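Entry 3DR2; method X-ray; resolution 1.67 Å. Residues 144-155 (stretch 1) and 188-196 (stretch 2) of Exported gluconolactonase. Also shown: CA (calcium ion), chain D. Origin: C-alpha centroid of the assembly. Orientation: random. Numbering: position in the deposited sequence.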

# COMPACT_ATOMS: atom_id res chain seq x y z
N ILE A 144 -0.94 -9.51 -27.60
CA ILE A 144 -1.34 -9.02 -26.28
C ILE A 144 -2.16 -7.75 -26.49
O ILE A 144 -1.68 -6.80 -27.12
CB ILE A 144 -0.11 -8.67 -25.41
CG1 ILE A 144 0.69 -9.94 -25.11
CG2 ILE A 144 -0.55 -8.00 -24.11
CD1 ILE A 144 2.02 -9.67 -24.46
N TRP A 145 -3.39 -7.75 -25.99
CA TRP A 145 -4.27 -6.59 -26.10
C TRP A 145 -4.36 -5.94 -24.73
O TRP A 145 -4.48 -6.64 -23.72
CB TRP A 145 -5.68 -7.01 -26.52
CG TRP A 145 -5.79 -7.53 -27.92
CD1 TRP A 145 -5.26 -8.68 -28.43
CD2 TRP A 145 -6.52 -6.92 -28.99
NE1 TRP A 145 -5.62 -8.83 -29.75
CE2 TRP A 145 -6.40 -7.77 -30.12
CE3 TRP A 145 -7.28 -5.75 -29.11
CZ2 TRP A 145 -7.00 -7.47 -31.35
CZ3 TRP A 145 -7.87 -5.45 -30.33
CH2 TRP A 145 -7.73 -6.31 -31.43
N PHE A 146 -4.34 -4.62 -24.67
CA PHE A 146 -4.42 -3.95 -23.38
C PHE A 146 -5.05 -2.57 -23.44
O PHE A 146 -5.15 -1.97 -24.50
CB PHE A 146 -3.03 -3.89 -22.74
CG PHE A 146 -2.06 -2.99 -23.47
CD1 PHE A 146 -1.93 -1.65 -23.11
CD2 PHE A 146 -1.23 -3.49 -24.46
CE1 PHE A 146 -0.99 -0.82 -23.72
CE2 PHE A 146 -0.28 -2.68 -25.09
CZ PHE A 146 -0.16 -1.34 -24.72
N THR A 147 -5.49 -2.09 -22.28
CA THR A 147 -6.11 -0.77 -22.16
C THR A 147 -5.10 0.20 -21.56
O THR A 147 -4.28 -0.17 -20.72
CB THR A 147 -7.34 -0.83 -21.24
OG1 THR A 147 -6.95 -1.38 -19.97
CG2 THR A 147 -8.42 -1.68 -21.86
N ASP A 148 -5.17 1.46 -21.99
CA ASP A 148 -4.23 2.45 -21.51
C ASP A 148 -4.84 3.73 -20.93
O ASP A 148 -4.64 4.82 -21.46
CB ASP A 148 -3.26 2.82 -22.64
CG ASP A 148 -2.05 3.58 -22.15
OD1 ASP A 148 -1.57 4.48 -22.86
OD2 ASP A 148 -1.57 3.27 -21.04
N PRO A 149 -5.60 3.62 -19.83
CA PRO A 149 -6.20 4.81 -19.22
C PRO A 149 -5.08 5.51 -18.44
O PRO A 149 -4.01 4.94 -18.24
CB PRO A 149 -7.27 4.22 -18.32
CG PRO A 149 -6.60 2.98 -17.81
CD PRO A 149 -5.95 2.41 -19.07
N PRO A 150 -5.32 6.75 -17.98
CA PRO A 150 -4.30 7.49 -17.22
C PRO A 150 -4.37 7.36 -15.70
O PRO A 150 -3.78 8.17 -14.98
CB PRO A 150 -4.56 8.93 -17.66
CG PRO A 150 -6.05 8.95 -17.69
CD PRO A 150 -6.41 7.65 -18.40
N PHE A 151 -5.06 6.34 -15.20
CA PHE A 151 -5.17 6.17 -13.75
C PHE A 151 -3.83 6.17 -13.02
O PHE A 151 -3.70 6.77 -11.95
CB PHE A 151 -5.94 4.88 -13.43
CG PHE A 151 -7.40 4.94 -13.79
CD1 PHE A 151 -8.24 5.88 -13.19
CD2 PHE A 151 -7.93 4.07 -14.74
CE1 PHE A 151 -9.59 5.95 -13.53
CE2 PHE A 151 -9.28 4.13 -15.08
CZ PHE A 151 -10.11 5.07 -14.48
N GLY A 152 -2.83 5.52 -13.61
CA GLY A 152 -1.52 5.46 -13.00
C GLY A 152 -0.75 6.77 -12.99
O GLY A 152 0.32 6.86 -12.39
N LEU A 153 -1.29 7.79 -13.64
CA LEU A 153 -0.64 9.10 -13.71
C LEU A 153 -1.28 10.15 -12.82
O LEU A 153 -0.81 11.29 -12.76
CB LEU A 153 -0.65 9.62 -15.14
CG LEU A 153 0.01 8.77 -16.22
CD1 LEU A 153 -0.18 9.44 -17.59
CD2 LEU A 153 1.48 8.62 -15.90
N ARG A 154 -2.35 9.79 -12.12
CA ARG A 154 -3.05 10.76 -11.30
C ARG A 154 -3.40 10.30 -9.89
O ARG A 154 -4.38 10.75 -9.30
CB ARG A 154 -4.30 11.22 -12.06
CG ARG A 154 -3.96 11.96 -13.36
CD ARG A 154 -5.09 11.95 -14.39
NE ARG A 154 -4.71 12.68 -15.61
CZ ARG A 154 -5.43 12.71 -16.73
NH1 ARG A 154 -6.58 12.05 -16.81
NH2 ARG A 154 -5.00 13.40 -17.78
N LYS A 155 -2.59 9.39 -9.36
CA LYS A 155 -2.80 8.86 -8.01
C LYS A 155 -1.46 8.32 -7.51
O LYS A 155 -0.98 7.28 -7.97
CB LYS A 155 -3.84 7.74 -8.02
CG LYS A 155 -4.21 7.23 -6.63
CD LYS A 155 -5.47 6.37 -6.64
CE LYS A 155 -6.72 7.19 -6.94
NZ LYS A 155 -7.95 6.36 -6.94
N ASP A 188 -12.72 6.50 -23.35
CA ASP A 188 -12.63 7.38 -22.19
C ASP A 188 -12.31 6.50 -20.99
O ASP A 188 -13.20 5.84 -20.46
CB ASP A 188 -13.96 8.10 -21.96
CG ASP A 188 -13.84 9.26 -20.99
OD1 ASP A 188 -12.84 9.34 -20.25
OD2 ASP A 188 -14.77 10.10 -20.96
N HIS A 189 -11.05 6.48 -20.58
CA HIS A 189 -10.62 5.66 -19.45
C HIS A 189 -10.94 4.18 -19.66
O HIS A 189 -11.63 3.55 -18.84
CB HIS A 189 -11.28 6.15 -18.16
CG HIS A 189 -10.77 7.49 -17.71
ND1 HIS A 189 -9.76 7.62 -16.78
CD2 HIS A 189 -11.10 8.74 -18.09
CE1 HIS A 189 -9.50 8.90 -16.61
NE2 HIS A 189 -10.29 9.60 -17.39
N PRO A 190 -10.45 3.60 -20.78
CA PRO A 190 -10.69 2.18 -21.06
C PRO A 190 -10.12 1.43 -19.88
O PRO A 190 -9.07 1.80 -19.36
CB PRO A 190 -9.92 1.96 -22.36
CG PRO A 190 -8.79 2.94 -22.25
CD PRO A 190 -9.51 4.18 -21.75
N ASN A 191 -10.81 0.39 -19.43
CA ASN A 191 -10.35 -0.33 -18.25
C ASN A 191 -10.19 -1.83 -18.47
O ASN A 191 -9.10 -2.30 -18.81
CB ASN A 191 -11.32 -0.05 -17.11
CG ASN A 191 -10.68 -0.22 -15.75
OD1 ASN A 191 -9.83 -1.09 -15.58
ND2 ASN A 191 -11.08 0.60 -14.79
N GLY A 192 -11.26 -2.58 -18.28
CA GLY A 192 -11.18 -4.01 -18.48
C GLY A 192 -11.42 -4.37 -19.93
O GLY A 192 -11.89 -3.54 -20.71
N LEU A 193 -11.09 -5.59 -20.31
CA LEU A 193 -11.32 -6.04 -21.68
C LEU A 193 -11.31 -7.56 -21.72
O LEU A 193 -10.73 -8.20 -20.84
CB LEU A 193 -10.25 -5.50 -22.63
CG LEU A 193 -8.85 -6.13 -22.62
CD1 LEU A 193 -8.06 -5.66 -23.84
CD2 LEU A 193 -8.13 -5.77 -21.33
N ALA A 194 -11.97 -8.11 -22.73
CA ALA A 194 -12.06 -9.55 -22.92
C ALA A 194 -12.71 -9.87 -24.26
O ALA A 194 -13.57 -9.12 -24.74
CB ALA A 194 -12.89 -10.17 -21.79
N PHE A 195 -12.30 -10.98 -24.86
CA PHE A 195 -12.85 -11.42 -26.14
C PHE A 195 -13.99 -12.40 -25.93
O PHE A 195 -14.06 -13.07 -24.90
CB PHE A 195 -11.79 -12.15 -26.98
CG PHE A 195 -11.03 -11.26 -27.90
CD1 PHE A 195 -9.67 -11.04 -27.70
CD2 PHE A 195 -11.65 -10.66 -28.99
CE1 PHE A 195 -8.95 -10.24 -28.57
CE2 PHE A 195 -10.94 -9.85 -29.86
CZ PHE A 195 -9.58 -9.64 -29.65
N SER A 196 -14.88 -12.48 -26.91
CA SER A 196 -15.97 -13.44 -26.86
C SER A 196 -15.27 -14.75 -27.21
O SER A 196 -14.14 -14.74 -27.71
CB SER A 196 -17.02 -13.12 -27.92
OG SER A 196 -16.42 -13.09 -29.21
CA CA D . -8.71 -2.49 -14.02
O HOH W 1 -9.65 -4.07 -15.56
O HOH W 2 -7.81 -0.76 -12.39
O HOH W 3 -6.79 -3.94 -14.18
O HOH W 4 -9.55 -4.46 -12.84

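Contact between residues 144-155 and 188-196 of the gluconolactonase, centred on H189, T147 and L193. The strands 144-147 and 190-195 run at 145° with axes 6.8 Å apart at their closest; no backbone-to-backbone hydrogen bond joins them, and the contact is made by side chains against side chains and backbone. T147 points toward the second stretch and makes the one hydrogen bond across the contact: its OG1 donates to N191 O at 2.6 Å, a short bond. T147 CB also lies 3.7 Å from P190 O, which P149 CG approaches to 3.1 Å; this buried carbonyl has no hydrogen-bond partner in the model. H189, which loses the most surface, sits where the two backbones come nearest by CA, with H189 CA 4.5 Å from P149 CA. Its imidazole packs against P150 and over one face of the F151 ring, the two ring planes inclined at 50° with centroids 4.9 Å apart. Farther along, L193 extends its CD1 to 3.8 Å from W145 CB, an apolar contact beside the aromatic pair W145-F195. There the edge of F195 meets the face of the indole nearly at right angles (86°), with F195 CZ 3.7 Å from W145 CE2. N191 points away from the first stretch, and its OD1 binds the calcium ion CA at 2.4 Å, alongside four waters and ligands elsewhere in the structure.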